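PDB 5WRT: soluble inorganic pyrophosphatase from Toxoplasma gondii, which probably catalyses the magnesium-dependent hydrolysis of inorganic diphosphate to phosphate. Local coordinates for residues Y90-A95 and V123-S128; I33-N38 and A95-W100. All coordinates share one frame; numbering follows the deposited sequence.

Contact 1. Residues Y90-A95 and V123-S128; sequences YWNYGA and VVEIGS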
loop_
_atom_site.group_PDB
_atom_site.type_symbol
_atom_site.label_atom_id
_atom_site.label_comp_id
_atom_site.label_asym_id
_atom_site.label_seq_id
_atom_site.Cartn_x
_atom_site.Cartn_y
_atom_site.Cartn_z
ATOM N N TYR A 90 -0.944 4.620 -6.145
ATOM C CA TYR A 90 -1.986 4.213 -7.080
ATOM C C TYR A 90 -2.898 5.359 -7.494
ATOM O O TYR A 90 -3.943 5.111 -8.103
ATOM C CB TYR A 90 -2.826 3.086 -6.476
ATOM C CG TYR A 90 -2.003 1.936 -5.950
ATOM C CD1 TYR A 90 -1.260 1.140 -6.811
ATOM C CD2 TYR A 90 -1.968 1.644 -4.591
ATOM C CE1 TYR A 90 -0.504 0.089 -6.338
ATOM C CE2 TYR A 90 -1.214 0.593 -4.107
ATOM C CZ TYR A 90 -0.484 -0.181 -4.987
ATOM O OH TYR A 90 0.270 -1.229 -4.517
ATOM N N TRP A 91 -2.536 6.599 -7.176
ATOM C CA TRP A 91 -3.355 7.752 -7.515
ATOM C C TRP A 91 -2.453 8.928 -7.851
ATOM O O TRP A 91 -1.324 9.022 -7.361
ATOM C CB TRP A 91 -4.305 8.121 -6.366
ATOM C CG TRP A 91 -5.089 6.952 -5.847
ATOM C CD1 TRP A 91 -6.315 6.532 -6.276
ATOM C CD2 TRP A 91 -4.691 6.039 -4.816
ATOM N NE1 TRP A 91 -6.707 5.419 -5.573
ATOM C CE2 TRP A 91 -5.728 5.097 -4.669
ATOM C CE3 TRP A 91 -3.560 5.930 -4.000
ATOM C CZ2 TRP A 91 -5.667 4.059 -3.740
ATOM C CZ3 TRP A 91 -3.503 4.900 -3.078
ATOM C CH2 TRP A 91 -4.550 3.978 -2.955
ATOM N N ASN A 92 -2.954 9.817 -8.707
ATOM C CA ASN A 92 -2.247 11.060 -8.979
ATOM C C ASN A 92 -2.094 11.858 -7.691
ATOM O O ASN A 92 -3.039 11.993 -6.907
ATOM C CB ASN A 92 -2.990 11.880 -10.031
ATOM C CG ASN A 92 -3.188 11.118 -11.325
ATOM O OD1 ASN A 92 -2.235 10.866 -12.062
ATOM N ND2 ASN A 92 -4.429 10.740 -11.605
ATOM N N TYR A 93 -0.893 12.384 -7.473
ATOM C CA TYR A 93 -0.542 12.987 -6.198
ATOM C C TYR A 93 0.259 14.255 -6.440
ATOM O O TYR A 93 1.097 14.307 -7.343
ATOM C CB TYR A 93 0.257 11.998 -5.345
ATOM C CG TYR A 93 0.662 12.499 -3.978
ATOM C CD1 TYR A 93 -0.260 12.566 -2.942
ATOM C CD2 TYR A 93 1.974 12.872 -3.713
ATOM C CE1 TYR A 93 0.106 13.013 -1.686
ATOM C CE2 TYR A 93 2.351 13.318 -2.459
ATOM C CZ TYR A 93 1.412 13.386 -1.450
ATOM O OH TYR A 93 1.780 13.830 -0.200
ATOM N N GLY A 94 0.001 15.272 -5.624
ATOM C CA GLY A 94 0.682 16.540 -5.779
ATOM C C GLY A 94 0.394 17.514 -4.658
ATOM O O GLY A 94 0.293 17.117 -3.493
ATOM N N ALA A 95 0.241 18.793 -4.995
ATOM C CA ALA A 95 0.100 19.820 -3.977
ATOM C C ALA A 95 -0.725 20.975 -4.521
ATOM O O ALA A 95 -0.855 21.160 -5.734
ATOM C CB ALA A 95 1.466 20.325 -3.497
ATOM N N VAL A 123 -2.374 16.808 -1.915
ATOM C CA VAL A 123 -3.677 16.427 -2.449
ATOM C C VAL A 123 -3.537 15.130 -3.237
ATOM O O VAL A 123 -2.580 14.948 -3.998
ATOM C CB VAL A 123 -4.287 17.546 -3.327
ATOM C CG1 VAL A 123 -3.315 17.979 -4.416
ATOM C CG2 VAL A 123 -5.614 17.098 -3.928
ATOM N N VAL A 124 -4.489 14.221 -3.039
ATOM C CA VAL A 124 -4.586 12.980 -3.798
ATOM C C VAL A 124 -5.771 13.106 -4.745
ATOM O O VAL A 124 -6.896 13.382 -4.309
ATOM C CB VAL A 124 -4.745 11.759 -2.876
ATOM C CG1 VAL A 124 -4.635 10.474 -3.673
ATOM C CG2 VAL A 124 -3.705 11.788 -1.767
ATOM N N GLU A 125 -5.524 12.906 -6.036
ATOM C CA GLU A 125 -6.571 12.935 -7.047
ATOM C C GLU A 125 -6.938 11.501 -7.404
ATOM O O GLU A 125 -6.063 10.697 -7.742
ATOM C CB GLU A 125 -6.113 13.702 -8.289
ATOM C CG GLU A 125 -7.240 14.180 -9.193
ATOM C CD GLU A 125 -7.761 13.093 -10.110
ATOM O OE1 GLU A 125 -6.936 12.358 -10.694
ATOM O OE2 GLU A 125 -8.997 12.975 -10.253
ATOM N N ILE A 126 -8.230 11.183 -7.329
ATOM C CA ILE A 126 -8.685 9.798 -7.359
ATOM C C ILE A 126 -9.230 9.398 -8.726
ATOM O O ILE A 126 -9.769 8.296 -8.875
ATOM C CB ILE A 126 -9.724 9.543 -6.257
ATOM C CG1 ILE A 126 -11.011 10.316 -6.548
ATOM C CG2 ILE A 126 -9.166 9.943 -4.899
ATOM C CD1 ILE A 126 -12.146 9.983 -5.608
ATOM N N GLY A 127 -9.090 10.258 -9.731
ATOM C CA GLY A 127 -9.596 9.953 -11.052
ATOM C C GLY A 127 -8.864 8.796 -11.710
ATOM O O GLY A 127 -7.798 8.353 -11.281
ATOM N N SER A 128 -9.468 8.297 -12.791
ATOM C CA SER A 128 -8.946 7.113 -13.465
ATOM C C SER A 128 -7.752 7.422 -14.360
ATOM O O SER A 128 -6.857 6.581 -14.500
ATOM C CB SER A 128 -10.054 6.454 -14.288
ATOM O OG SER A 128 -9.629 5.207 -14.807
HETATM O O HOH W 1 -5.943 8.597 -9.508
#
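Gly-94 and Val-123 exchange two backbone hydrogen bonds, Gly-94 N to Val-123 O and Val-123 N to Gly-94 O, each 3.1 Å, joining strand 92-95 to the end of strand 115-125. The strands run antiparallel at 150°, and Glu-125 N donates a nearly straight bond to Asn-92 O (2.8 Å). Beyond it the backbones part, and a water bridges Glu-125 O and Gly-127 O and is weakly bonded to Asn-92 N.

Tyr-93 and Val-124 form the non-hydrogen-bonded pair between. With its CG anti to the backbone N (chi1 -179°), Tyr-93 brings its ring edge to Val-124, where CD1 meets CG2 at 3.7 Å; its hydroxyl is hydrogen-bonded to Lys-156. The other methyl, Val-124 CG1, packs on Trp-91 CB at 3.6 Å. On the opposite face, which carries Val-123, Asn-92 and Glu-125 lie side by side, their amide and carboxylate planes 23° apart. Asn-92 ND2 donates to Glu-125 OE1 (3.1 Å), and also to Glu-129 O, while OD1 accepts from Lys-55 N and Leu-131 N. Both carboxylate oxygens are engaged, since OE2 takes Gly-127 N, from above the carboxylate plane, and Arg-161 N.

This is antiparallel pairing in the curled sheet that forms the beta barrel of family I pyrophosphatases: strand 92-95 lies between 47-53 and 115-125, beside the magnesium site of Asp-117, Asp-122 and Asp-154.

Contact 2. Residues I33-N38 and A95-W100; sequences IPLFPN and AFPQTW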
loop_
_atom_site.group_PDB
_atom_site.type_symbol
_atom_site.label_atom_id
_atom_site.label_comp_id
_atom_site.label_asym_id
_atom_site.label_seq_id
_atom_site.Cartn_x
_atom_site.Cartn_y
_atom_site.Cartn_z
ATOM N N ILE A 33 0.865 30.155 -9.895
ATOM C CA ILE A 33 -0.398 29.534 -10.305
ATOM C C ILE A 33 -1.473 29.875 -9.283
ATOM O O ILE A 33 -1.269 29.658 -8.082
ATOM C CB ILE A 33 -0.248 28.019 -10.482
ATOM C CG1 ILE A 33 0.655 27.725 -11.678
ATOM C CG2 ILE A 33 -1.609 27.361 -10.675
ATOM C CD1 ILE A 33 0.683 26.281 -12.076
ATOM N N PRO A 34 -2.617 30.413 -9.704
ATOM C CA PRO A 34 -3.676 30.722 -8.740
ATOM C C PRO A 34 -4.238 29.452 -8.123
ATOM O O PRO A 34 -4.396 28.430 -8.795
ATOM C CB PRO A 34 -4.726 31.451 -9.587
ATOM C CG PRO A 34 -4.487 30.967 -10.976
ATOM C CD PRO A 34 -3.003 30.761 -11.084
ATOM N N LEU A 35 -4.518 29.518 -6.820
ATOM C CA LEU A 35 -5.123 28.378 -6.143
ATOM C C LEU A 35 -6.530 28.110 -6.666
ATOM O O LEU A 35 -6.931 26.951 -6.819
ATOM C CB LEU A 35 -5.147 28.613 -4.634
ATOM C CG LEU A 35 -5.889 27.557 -3.811
ATOM C CD1 LEU A 35 -5.282 26.180 -4.033
ATOM C CD2 LEU A 35 -5.887 27.920 -2.337
ATOM N N PHE A 36 -7.288 29.168 -6.955
ATOM C CA PHE A 36 -8.641 29.049 -7.490
ATOM C C PHE A 36 -8.643 29.410 -8.969
ATOM O O PHE A 36 -8.572 30.600 -9.316
ATOM C CB PHE A 36 -9.620 29.940 -6.721
ATOM C CG PHE A 36 -9.636 29.692 -5.240
ATOM C CD1 PHE A 36 -10.299 28.594 -4.718
ATOM C CD2 PHE A 36 -9.002 30.563 -4.369
ATOM C CE1 PHE A 36 -10.323 28.365 -3.355
ATOM C CE2 PHE A 36 -9.023 30.338 -3.005
ATOM C CZ PHE A 36 -9.685 29.237 -2.499
ATOM N N PRO A 37 -8.716 28.434 -9.876
ATOM C CA PRO A 37 -8.641 28.765 -11.309
ATOM C C PRO A 37 -9.789 29.639 -11.797
ATOM O O PRO A 37 -9.614 30.368 -12.781
ATOM C CB PRO A 37 -8.642 27.388 -11.990
ATOM C CG PRO A 37 -9.210 26.449 -10.974
ATOM C CD PRO A 37 -8.804 26.984 -9.638
ATOM N N ASN A 38 -10.953 29.597 -11.146
ATOM C CA ASN A 38 -12.065 30.484 -11.474
ATOM C C ASN A 38 -12.511 31.289 -10.257
ATOM O O ASN A 38 -13.697 31.581 -10.100
ATOM C CB ASN A 38 -13.252 29.709 -12.048
ATOM C CG ASN A 38 -12.838 28.631 -13.029
ATOM O OD1 ASN A 38 -11.854 28.773 -13.752
ATOM N ND2 ASN A 38 -13.600 27.544 -13.063
ATOM N N ALA A 95 0.241 18.793 -4.995
ATOM C CA ALA A 95 0.100 19.820 -3.977
ATOM C C ALA A 95 -0.725 20.975 -4.521
ATOM O O ALA A 95 -0.855 21.160 -5.734
ATOM C CB ALA A 95 1.466 20.325 -3.497
ATOM N N PHE A 96 -1.286 21.747 -3.600
ATOM C CA PHE A 96 -2.031 22.955 -3.927
ATOM C C PHE A 96 -1.072 24.133 -4.043
ATOM O O PHE A 96 -0.251 24.341 -3.141
ATOM C CB PHE A 96 -3.074 23.256 -2.859
ATOM C CG PHE A 96 -4.191 22.252 -2.791
ATOM C CD1 PHE A 96 -5.124 22.161 -3.808
ATOM C CD2 PHE A 96 -4.308 21.403 -1.701
ATOM C CE1 PHE A 96 -6.155 21.239 -3.743
ATOM C CE2 PHE A 96 -5.335 20.479 -1.629
ATOM C CZ PHE A 96 -6.261 20.398 -2.653
ATOM N N PRO A 97 -1.131 24.909 -5.125
ATOM C CA PRO A 97 -0.306 26.119 -5.203
ATOM C C PRO A 97 -0.706 27.126 -4.137
ATOM O O PRO A 97 -1.843 27.135 -3.657
ATOM C CB PRO A 97 -0.587 26.660 -6.612
ATOM C CG PRO A 97 -1.253 25.546 -7.350
ATOM C CD PRO A 97 -1.962 24.726 -6.324
ATOM N N GLN A 98 0.254 27.973 -3.765
ATOM C CA GLN A 98 0.012 29.085 -2.846
ATOM C C GLN A 98 -0.567 28.597 -1.523
ATOM O O GLN A 98 -1.445 29.228 -0.932
ATOM C CB GLN A 98 -0.892 30.140 -3.490
ATOM C CG GLN A 98 -0.331 30.678 -4.798
ATOM C CD GLN A 98 -1.262 31.653 -5.491
ATOM O OE1 GLN A 98 -2.450 31.726 -5.180
ATOM N NE2 GLN A 98 -0.722 32.406 -6.441
ATOM N N THR A 99 -0.078 27.450 -1.063
ATOM C CA THR A 99 -0.417 26.917 0.245
ATOM C C THR A 99 0.866 26.574 0.983
ATOM O O THR A 99 1.882 26.231 0.371
ATOM C CB THR A 99 -1.309 25.668 0.150
ATOM O OG1 THR A 99 -0.632 24.649 -0.600
ATOM C CG2 THR A 99 -2.634 26.001 -0.519
ATOM N N TRP A 100 0.808 26.667 2.307
ATOM C CA TRP A 100 1.960 26.353 3.142
ATOM C C TRP A 100 1.438 25.881 4.487
ATOM O O TRP A 100 0.693 26.606 5.149
ATOM C CB TRP A 100 2.877 27.565 3.314
ATOM C CG TRP A 100 4.109 27.271 4.121
ATOM C CD1 TRP A 100 4.990 26.246 3.931
ATOM C CD2 TRP A 100 4.595 28.012 5.246
ATOM N NE1 TRP A 100 5.994 26.305 4.867
ATOM C CE2 TRP A 100 5.774 27.379 5.687
ATOM C CE3 TRP A 100 4.146 29.149 5.925
ATOM C CZ2 TRP A 100 6.512 27.846 6.772
ATOM C CZ3 TRP A 100 4.882 29.614 6.998
ATOM C CH2 TRP A 100 6.048 28.962 7.416
#
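Leu-35 and Pro-97 stand closest in the backbone register of two irregular segments, their CA atoms 5.4 Å apart, and most of what joins these loops is apolar. Leu-35 has its CG anti to the backbone N (chi1 174°), which lets its two branches reach Phe-96, Pro-97 and Thr-99. Its CD1 branch touches Phe-96 CB at 3.8 Å and lies 3.6 Å from Pro-97 O, while CD2 approaches the methyl of Thr-99. Ile-33 meets the proline ring from another direction: its CG2 packs on Pro-97 CG at 3.8 Å, and its carbonyl O comes within 3.4 Å of Pro-97 CB.

The polar link is slighter. Gln-98, extended beyond CG, lays its amide along the backbone of 33-35, and its OE1 accepts a weak hydrogen bond from Leu-35 N (3.4 Å). The other end of the amide has its stronger partner outside the segments, NE2 donating to His-31 O. The amide is thus bonded at both ends to the backbone of the same loop, the OE1 end only weakly.

Within 95-100 itself, Thr-99 OG1 donates to Phe-96 O (2.6 Å) from above the carbonyl plane, and also accepts from Leu-121 N. Its bond spans the turn through Pro-97 and Gln-98, and the one from Leu-121 N joins that turn to strand 115-125.

Helix 214-232 covers the pair, with His-225 against Leu-35 and Tyr-228 against Gln-98. The arrangement is buried loop-to-loop packing that joins the segment leading to strand 47-53 with the loop leaving strand 92-95, between the beta barrel and the C-terminal helix.

How the contacts relate
Ala-95 belongs to both contacts: it ends the strand paired in contact 1 and begins the loop packed in contact 2. The centres of the two contacts are about 16 Å apart, yet the contacts touch, Val-123 CB lying 3.5 Å from Phe-96 CZ, so the two packings meet at the Val-123 and Phe-96 side chains. Their relation to the metal differs. The side chain of Tyr-93 in contact 1 comes within about 4 Å of a bound magnesium ion and about 3 Å of the ligand Asp-122, whereas in contact 2 the side chain of Thr-99 is about 9 Å from the ion and that of Phe-96 about 7 Å from Asp-122. Strand 115-125 connects both with the site, carrying Asp-117 and Asp-122.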